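Local coordinates for protein cytochrome C (Marichromatium purpuratum 984, PDB 5LO9) that probably oxidises thiosulfate to tetrathionate, as a thiosulfate dehydrogenase whose four covalently bound heme c groups pass on the electrons, at residues Ala95-Glu109 / Leu174-Thr188. Sequence-based numbering, arbitrary orientation.
Sequences APSDVDAAAGRALAE and LDADEQRALAAYFAT. With PGO (S-1,2-propanediol), chain P.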
ATOM      1  N   ALA A  95      30.742 -30.411 -18.551  1.00 48.03           N
ATOM      2  CA  ALA A  95      31.362 -29.173 -18.134  1.00 47.76           C
ATOM      3  C   ALA A  95      32.506 -29.469 -17.164  1.00 64.69           C
ATOM      4  O   ALA A  95      32.495 -30.494 -16.472  1.00 57.42           O
ATOM      5  CB  ALA A  95      30.348 -28.263 -17.452  1.00 52.95           C
ATOM      6  N   PRO A  96      33.494 -28.578 -17.098  1.00 60.42           N
ATOM      7  CA  PRO A  96      34.613 -28.762 -16.168  1.00 53.01           C
ATOM      8  C   PRO A  96      34.219 -28.680 -14.695  1.00 71.48           C
ATOM      9  O   PRO A  96      33.333 -27.914 -14.294  1.00 72.52           O
ATOM     10  CB  PRO A  96      35.560 -27.616 -16.529  1.00 60.34           C
ATOM     11  CG  PRO A  96      35.020 -27.020 -17.791  1.00 56.02           C
ATOM     12  CD  PRO A  96      33.586 -27.303 -17.819  1.00 59.53           C
ATOM     13  N   SER A  97      34.935 -29.464 -13.882  1.00 77.20           N
ATOM     14  CA  SER A  97      34.808 -29.431 -12.427  1.00 70.94           C
ATOM     15  C   SER A  97      35.444 -28.192 -11.805  1.00 70.89           C
ATOM     16  O   SER A  97      35.141 -27.880 -10.649  1.00 57.57           O
ATOM     17  CB  SER A  97      35.457 -30.672 -11.855  1.00 71.24           C
ATOM     18  OG  SER A  97      36.778 -30.772 -12.393  1.00 95.56           O
ATOM     19  N   ASP A  98      36.353 -27.518 -12.521  1.00 70.23           N
ATOM     20  CA  ASP A  98      37.051 -26.326 -12.041  1.00 64.85           C
ATOM     21  C   ASP A  98      36.301 -25.022 -12.343  1.00 69.77           C
ATOM     22  O   ASP A  98      36.892 -23.941 -12.233  1.00 62.03           O
ATOM     23  CB  ASP A  98      38.473 -26.275 -12.649  1.00 62.28           C
ATOM     24  CG  ASP A  98      38.511 -26.633 -14.180  1.00 87.67           C
ATOM     25  OD1 ASP A  98      38.469 -27.858 -14.477  1.00 94.17           O
ATOM     26  OD2 ASP A  98      38.631 -25.741 -15.077  1.00 78.64           O
ATOM     27  N   VAL A  99      35.015 -25.095 -12.696  1.00 67.50           N
ATOM     28  CA  VAL A  99      34.239 -23.918 -13.080  1.00 55.84           C
ATOM     29  C   VAL A  99      32.843 -23.980 -12.469  1.00 61.56           C
ATOM     30  O   VAL A  99      32.110 -24.960 -12.664  1.00 57.48           O
ATOM     31  CB  VAL A  99      34.144 -23.792 -14.613  1.00 59.88           C
ATOM     32  CG1 VAL A  99      33.234 -22.630 -15.025  1.00 55.81           C
ATOM     33  CG2 VAL A  99      35.522 -23.560 -15.210  1.00 69.94           C
ATOM     34  N   ASP A 100      32.448 -22.895 -11.795  1.00 52.03           N
ATOM     35  CA  ASP A 100      31.216 -22.862 -11.009  1.00 51.11           C
ATOM     36  C   ASP A 100      30.039 -22.474 -11.899  1.00 54.67           C
ATOM     37  O   ASP A 100      29.767 -21.290 -12.114  1.00 46.02           O
ATOM     38  CB  ASP A 100      31.364 -21.878  -9.852  1.00 49.98           C
ATOM     39  CG  ASP A 100      30.144 -21.843  -8.955  1.00 62.18           C
ATOM     40  OD1 ASP A 100      29.295 -22.778  -9.026  1.00 62.51           O
ATOM     41  OD2 ASP A 100      30.034 -20.860  -8.184  1.00 68.44           O
ATOM     42  N   ALA A 101      29.287 -23.471 -12.369  1.00 54.25           N
ATOM     43  CA  ALA A 101      28.160 -23.159 -13.237  1.00 53.27           C
ATOM     44  C   ALA A 101      27.156 -22.211 -12.567  1.00 58.85           C
ATOM     45  O   ALA A 101      26.450 -21.456 -13.253  1.00 57.78           O
ATOM     46  CB  ALA A 101      27.458 -24.445 -13.653  1.00 47.48           C
ATOM     47  N   ALA A 102      27.053 -22.232 -11.240  1.00 57.81           N
ATOM     48  CA  ALA A 102      26.075 -21.358 -10.615  1.00 54.38           C
ATOM     49  C   ALA A 102      26.396 -19.889 -10.831  1.00 54.75           C
ATOM     50  O   ALA A 102      25.479 -19.054 -10.813  1.00 54.94           O
ATOM     51  CB  ALA A 102      25.997 -21.665  -9.130  1.00 58.08           C
ATOM     52  N   ALA A 103      27.669 -19.554 -11.064  1.00 46.94           N
ATOM     53  CA  ALA A 103      28.052 -18.157 -11.273  1.00 48.04           C
ATOM     54  C   ALA A 103      27.501 -17.567 -12.558  1.00 57.34           C
ATOM     55  O   ALA A 103      27.601 -16.349 -12.751  1.00 51.03           O
ATOM     56  CB  ALA A 103      29.562 -18.019 -11.303  1.00 51.10           C
ATOM     57  N   GLY A 104      27.019 -18.407 -13.472  1.00 52.34           N
ATOM     58  CA  GLY A 104      26.407 -17.929 -14.681  1.00 50.92           C
ATOM     59  C   GLY A 104      24.906 -17.719 -14.546  1.00 52.54           C
ATOM     60  O   GLY A 104      24.314 -16.999 -15.365  1.00 49.42           O
ATOM     61  N   ARG A 105      24.264 -18.364 -13.559  1.00 49.24           N
ATOM     62  CA  ARG A 105      22.802 -18.262 -13.431  1.00 55.36           C
ATOM     63  C   ARG A 105      22.311 -16.810 -13.464  1.00 47.35           C
ATOM     64  O   ARG A 105      21.286 -16.505 -14.091  1.00 41.58           O
ATOM     65  CB  ARG A 105      22.331 -18.960 -12.154  1.00 51.03           C
ATOM     66  CG  ARG A 105      20.840 -18.840 -11.830  1.00 54.09           C
ATOM     67  CD  ARG A 105      20.452 -19.747 -10.690  1.00 65.51           C
ATOM     68  NE  ARG A 105      19.009 -19.843 -10.528  1.00 96.70           N
ATOM     69  CZ  ARG A 105      18.426 -20.412  -9.470  1.00115.83           C
ATOM     70  NH1 ARG A 105      19.179 -20.923  -8.489  1.00106.09           N
ATOM     71  NH2 ARG A 105      17.095 -20.449  -9.370  1.00108.71           N
ATOM     72  N   ALA A 106      23.017 -15.895 -12.801  1.00 41.57           N
ATOM     73  CA  ALA A 106      22.495 -14.542 -12.728  1.00 34.94           C
ATOM     74  C   ALA A 106      22.375 -13.953 -14.117  1.00 41.74           C
ATOM     75  O   ALA A 106      21.309 -13.463 -14.502  1.00 43.79           O
ATOM     76  CB  ALA A 106      23.356 -13.674 -11.834  1.00 31.55           C
ATOM     77  N   LEU A 107      23.467 -13.992 -14.885  1.00 44.97           N
ATOM     78  CA  LEU A 107      23.438 -13.432 -16.236  1.00 45.00           C
ATOM     79  C   LEU A 107      22.485 -14.211 -17.140  1.00 38.16           C
ATOM     80  O   LEU A 107      21.749 -13.618 -17.938  1.00 36.81           O
ATOM     81  CB  LEU A 107      24.856 -13.403 -16.824  1.00 41.45           C
ATOM     82  CG  LEU A 107      25.775 -12.303 -16.271  1.00 42.86           C
ATOM     83  CD1 LEU A 107      27.205 -12.511 -16.765  1.00 41.22           C
ATOM     84  CD2 LEU A 107      25.303 -10.900 -16.635  1.00 43.06           C
ATOM     85  N   ALA A 108      22.465 -15.536 -17.020  1.00 39.24           N
ATOM     86  CA  ALA A 108      21.654 -16.329 -17.943  1.00 43.31           C
ATOM     87  C   ALA A 108      20.191 -15.970 -17.825  1.00 36.87           C
ATOM     88  O   ALA A 108      19.485 -15.916 -18.835  1.00 42.60           O
ATOM     89  CB  ALA A 108      21.842 -17.829 -17.707  1.00 48.43           C
ATOM     90  N   GLU A 109      19.716 -15.728 -16.600  1.00 39.04           N
ATOM     91  CA  GLU A 109      18.287 -15.677 -16.312  1.00 46.47           C
ATOM     92  C   GLU A 109      17.754 -14.282 -16.009  1.00 43.21           C
ATOM     93  O   GLU A 109      16.571 -14.025 -16.282  1.00 44.09           O
ATOM     94  CB  GLU A 109      17.960 -16.596 -15.123  1.00 38.01           C
ATOM     95  CG  GLU A 109      18.407 -18.092 -15.296  1.00 35.12           C
ATOM     96  CD  GLU A 109      17.498 -18.911 -16.242  1.00 52.77           C
ATOM     97  OE1 GLU A 109      16.466 -18.345 -16.759  1.00 43.43           O
ATOM     98  OE2 GLU A 109      17.815 -20.132 -16.437  1.00 44.37           O
ATOM     99  N   LEU A 174      30.865  -9.013 -21.636  1.00 42.52           N
ATOM    100  CA  LEU A 174      31.214 -10.073 -20.701  1.00 43.09           C
ATOM    101  C   LEU A 174      32.729 -10.142 -20.522  1.00 45.92           C
ATOM    102  O   LEU A 174      33.481  -9.936 -21.484  1.00 53.09           O
ATOM    103  CB  LEU A 174      30.720 -11.424 -21.210  1.00 42.71           C
ATOM    104  CG  LEU A 174      29.256 -11.581 -21.581  1.00 45.99           C
ATOM    105  CD1 LEU A 174      28.983 -12.967 -22.212  1.00 43.54           C
ATOM    106  CD2 LEU A 174      28.441 -11.382 -20.365  1.00 42.26           C
ATOM    107  N   ASP A 175      33.175 -10.437 -19.293  1.00 48.31           N
ATOM    108  CA  ASP A 175      34.582 -10.713 -19.026  1.00 42.66           C
ATOM    109  C   ASP A 175      34.823 -12.230 -19.109  1.00 42.46           C
ATOM    110  O   ASP A 175      33.894 -13.027 -19.225  1.00 45.82           O
ATOM    111  CB  ASP A 175      35.042 -10.086 -17.680  1.00 41.99           C
ATOM    112  CG  ASP A 175      34.430 -10.735 -16.429  1.00 61.81           C
ATOM    113  OD1 ASP A 175      34.255 -11.982 -16.400  1.00 64.06           O
ATOM    114  OD2 ASP A 175      34.209  -9.991 -15.426  1.00 64.29           O
ATOM    115  N   ALA A 176      36.099 -12.618 -19.126  1.00 46.53           N
ATOM    116  CA  ALA A 176      36.467 -14.019 -19.336  1.00 45.63           C
ATOM    117  C   ALA A 176      35.799 -14.957 -18.330  1.00 55.79           C
ATOM    118  O   ALA A 176      35.388 -16.073 -18.687  1.00 42.23           O
ATOM    119  CB  ALA A 176      37.980 -14.153 -19.214  1.00 47.66           C
ATOM    120  N   ASP A 177      35.763 -14.555 -17.045  1.00 50.22           N
ATOM    121  CA  ASP A 177      35.159 -15.398 -16.018  1.00 46.21           C
ATOM    122  C   ASP A 177      33.693 -15.634 -16.315  1.00 49.62           C
ATOM    123  O   ASP A 177      33.202 -16.771 -16.236  1.00 49.14           O
ATOM    124  CB  ASP A 177      35.341 -14.769 -14.629  1.00 60.55           C
ATOM    125  CG  ASP A 177      36.775 -14.932 -14.091  1.00 76.69           C
ATOM    126  OD1 ASP A 177      37.640 -15.516 -14.812  1.00 61.68           O
ATOM    127  OD2 ASP A 177      37.030 -14.481 -12.942  1.00 73.95           O
ATOM    128  N   GLU A 178      32.988 -14.581 -16.723  1.00 47.88           N
ATOM    129  CA  GLU A 178      31.566 -14.734 -16.991  1.00 48.84           C
ATOM    130  C   GLU A 178      31.347 -15.651 -18.178  1.00 44.21           C
ATOM    131  O   GLU A 178      30.405 -16.450 -18.178  1.00 39.77           O
ATOM    132  CB  GLU A 178      30.926 -13.363 -17.214  1.00 44.66           C
ATOM    133  CG  GLU A 178      30.790 -12.565 -15.937  1.00 37.34           C
ATOM    134  CD  GLU A 178      30.609 -11.081 -16.180  1.00 47.51           C
ATOM    135  OE1 GLU A 178      31.063 -10.601 -17.234  1.00 48.67           O
ATOM    136  OE2 GLU A 178      30.046 -10.382 -15.311  1.00 45.56           O
ATOM    137  N   GLN A 179      32.242 -15.589 -19.174  1.00 40.54           N
ATOM    138  CA  GLN A 179      32.107 -16.459 -20.338  1.00 44.84           C
ATOM    139  C   GLN A 179      32.191 -17.923 -19.944  1.00 44.73           C
ATOM    140  O   GLN A 179      31.353 -18.735 -20.369  1.00 37.60           O
ATOM    141  CB  GLN A 179      33.167 -16.128 -21.368  1.00 41.97           C
ATOM    142  CG  GLN A 179      32.908 -14.808 -22.046  1.00 47.78           C
ATOM    143  CD  GLN A 179      33.952 -14.458 -23.056  1.00 41.99           C
ATOM    144  OE1 GLN A 179      34.902 -15.222 -23.266  1.00 44.99           O
ATOM    145  NE2 GLN A 179      33.760 -13.325 -23.743  1.00 48.02           N
ATOM    146  N   ARG A 180      33.140 -18.266 -19.064  1.00 50.33           N
ATOM    147  CA  ARG A 180      33.245 -19.652 -18.622  1.00 52.13           C
ATOM    148  C   ARG A 180      32.013 -20.063 -17.830  1.00 45.00           C
ATOM    149  O   ARG A 180      31.411 -21.116 -18.104  1.00 41.72           O
ATOM    150  CB  ARG A 180      34.526 -19.858 -17.803  1.00 51.37           C
ATOM    151  CG  ARG A 180      35.813 -19.799 -18.646  1.00 51.97           C
ATOM    152  CD  ARG A 180      37.054 -20.090 -17.824  1.00 47.16           C
ATOM    153  NE  ARG A 180      37.504 -18.871 -17.159  1.00 62.80           N
ATOM    154  CZ  ARG A 180      38.326 -17.965 -17.704  1.00 69.03           C
ATOM    155  NH1 ARG A 180      38.817 -18.119 -18.949  1.00 58.02           N
ATOM    156  NH2 ARG A 180      38.650 -16.882 -16.996  1.00 65.88           N
ATOM    157  N   ALA A 181      31.561 -19.197 -16.918  1.00 39.02           N
ATOM    158  CA  ALA A 181      30.425 -19.567 -16.088  1.00 37.43           C
ATOM    159  C   ALA A 181      29.174 -19.765 -16.929  1.00 41.42           C
ATOM    160  O   ALA A 181      28.445 -20.747 -16.747  1.00 39.95           O
ATOM    161  CB  ALA A 181      30.200 -18.506 -15.023  1.00 39.86           C
ATOM    162  N   LEU A 182      28.923 -18.838 -17.862  1.00 43.77           N
ATOM    163  CA  LEU A 182      27.789 -18.942 -18.772  1.00 38.77           C
ATOM    164  C   LEU A 182      27.893 -20.184 -19.626  1.00 36.18           C
ATOM    165  O   LEU A 182      26.882 -20.806 -19.957  1.00 35.14           O
ATOM    166  CB  LEU A 182      27.702 -17.700 -19.648  1.00 36.70           C
ATOM    167  CG  LEU A 182      27.186 -16.499 -18.842  1.00 39.69           C
ATOM    168  CD1 LEU A 182      27.546 -15.186 -19.441  1.00 44.80           C
ATOM    169  CD2 LEU A 182      25.707 -16.573 -18.753  1.00 43.57           C
ATOM    170  N   ALA A 183      29.091 -20.530 -20.053  1.00 40.03           N
ATOM    171  CA  ALA A 183      29.215 -21.734 -20.853  1.00 41.42           C
ATOM    172  C   ALA A 183      28.944 -22.961 -20.009  1.00 42.90           C
ATOM    173  O   ALA A 183      28.252 -23.892 -20.444  1.00 41.49           O
ATOM    174  CB  ALA A 183      30.594 -21.797 -21.481  1.00 47.16           C
ATOM    175  N   ALA A 184      29.464 -22.979 -18.785  1.00 47.07           N
ATOM    176  CA  ALA A 184      29.204 -24.133 -17.923  1.00 52.57           C
ATOM    177  C   ALA A 184      27.729 -24.211 -17.548  1.00 48.36           C
ATOM    178  O   ALA A 184      27.132 -25.294 -17.577  1.00 49.66           O
ATOM    179  CB  ALA A 184      30.080 -24.067 -16.674  1.00 42.51           C
ATOM    180  N   TYR A 185      27.119 -23.064 -17.244  1.00 42.25           N
ATOM    181  CA  TYR A 185      25.712 -23.043 -16.895  1.00 38.95           C
ATOM    182  C   TYR A 185      24.878 -23.649 -18.010  1.00 38.25           C
ATOM    183  O   TYR A 185      24.148 -24.619 -17.798  1.00 41.02           O
ATOM    184  CB  TYR A 185      25.262 -21.607 -16.612  1.00 42.66           C
ATOM    185  CG  TYR A 185      23.800 -21.515 -16.236  1.00 45.61           C
ATOM    186  CD1 TYR A 185      23.383 -21.659 -14.921  1.00 49.67           C
ATOM    187  CD2 TYR A 185      22.827 -21.358 -17.210  1.00 41.85           C
ATOM    188  CE1 TYR A 185      22.027 -21.608 -14.579  1.00 44.64           C
ATOM    189  CE2 TYR A 185      21.490 -21.307 -16.884  1.00 53.65           C
ATOM    190  CZ  TYR A 185      21.088 -21.444 -15.562  1.00 56.44           C
ATOM    191  OH  TYR A 185      19.743 -21.385 -15.245  1.00 45.54           O
ATOM    192  N   PHE A 186      25.017 -23.134 -19.224  1.00 46.24           N
ATOM    193  CA  PHE A 186      24.135 -23.609 -20.286  1.00 46.80           C
ATOM    194  C   PHE A 186      24.522 -25.003 -20.742  1.00 42.24           C
ATOM    195  O   PHE A 186      23.657 -25.767 -21.181  1.00 42.50           O
ATOM    196  CB  PHE A 186      24.116 -22.624 -21.463  1.00 38.39           C
ATOM    197  CG  PHE A 186      23.202 -21.469 -21.230  1.00 41.17           C
ATOM    198  CD1 PHE A 186      21.824 -21.668 -21.179  1.00 42.36           C
ATOM    199  CD2 PHE A 186      23.705 -20.199 -21.002  1.00 37.31           C
ATOM    200  CE1 PHE A 186      20.960 -20.610 -20.939  1.00 36.02           C
ATOM    201  CE2 PHE A 186      22.861 -19.143 -20.759  1.00 45.12           C
ATOM    202  CZ  PHE A 186      21.479 -19.344 -20.724  1.00 42.44           C
ATOM    203  N   ALA A 187      25.797 -25.366 -20.627  1.00 41.16           N
ATOM    204  CA  ALA A 187      26.187 -26.729 -20.970  1.00 46.12           C
ATOM    205  C   ALA A 187      25.550 -27.754 -20.031  1.00 50.84           C
ATOM    206  O   ALA A 187      25.295 -28.893 -20.436  1.00 51.14           O
ATOM    207  CB  ALA A 187      27.708 -26.843 -20.970  1.00 44.48           C
ATOM    208  N   THR A 188      25.246 -27.367 -18.788  1.00 50.26           N
ATOM    209  CA  THR A 188      24.621 -28.284 -17.836  1.00 51.68           C
ATOM    210  C   THR A 188      23.104 -28.094 -17.738  1.00 49.33           C
ATOM    211  O   THR A 188      22.523 -28.461 -16.712  1.00 50.66           O
ATOM    212  CB  THR A 188      25.243 -28.161 -16.436  1.00 40.32           C
ATOM    213  OG1 THR A 188      25.014 -26.854 -15.891  1.00 48.29           O
ATOM    214  CG2 THR A 188      26.737 -28.377 -16.492  1.00 50.86           C
TER
HETATM  215  C1  PGO P1014      35.597  -8.330 -23.528  0.78 77.89           C
HETATM  216  C2  PGO P1014      36.173  -7.267 -24.477  0.78 86.89           C
HETATM  217  C3  PGO P1014      35.993  -5.843 -23.897  0.78 86.51           C
HETATM  218  O1  PGO P1014      35.386  -9.583 -24.211  0.78 65.35           O
HETATM  219  O2  PGO P1014      35.583  -7.435 -25.791  0.78 75.61           O
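Tyr185 enters as a knob into the hole formed by Gly104, Arg105, Ala108 and Glu109, and the packing is dense around it. With CG anti to the backbone N (chi1 -180°), its ring reaches across helix 102-109. Ala101 O lies at the ring edge, in plane, 3.5 Å from Tyr185 CD1, while Ala108 CB and Arg105 CB approach obliquely. Beyond them Tyr185 OH donates at 2.6 Å to Glu109 OE2, which receives it on its anti lone pair; the Glu109 chain bends at chi2 to meet it, and its carboxylate stands 77° to the ring. A leucine replacing Tyr185 would probably leave Glu109 OE2 without this donor and open a gap between Arg105 and Ala108.

Such close approach depends on small residues. With no side chain on Gly104 in the way, Ala181 CB sits 3.5 Å from Gly104 N. The helix axes come within 7.1 Å and cross at -88°, the nearly perpendicular packing of N- and C-terminal helices that marks the class I cytochrome c fold. Here the pair belongs to the second heme domain: Leu182 touches the heme c, and both it and Phe186 pack on Cys121, one of the two cysteines covalently attaching the heme. Ala108 CB meets Phe186 CZ at 3.4 Å. Leu107 extends this apolar layer, its CD1 lying against Leu182 CD1 and the aliphatic part of Glu178, whose carboxylate forms a salt bridge with Arg116.

Toward solvent the fit is looser. In the loop preceding helix 102-109, Val99 CG1 rests 3.8 Å from Ala184 CB, and Ala95 CB touches the Thr188 CG2 methyl, with Ala184 CB a little farther off. Arg105, extended from CG to NE, gives the tyrosine its CB and carries its guanidinium away from helix 176-187.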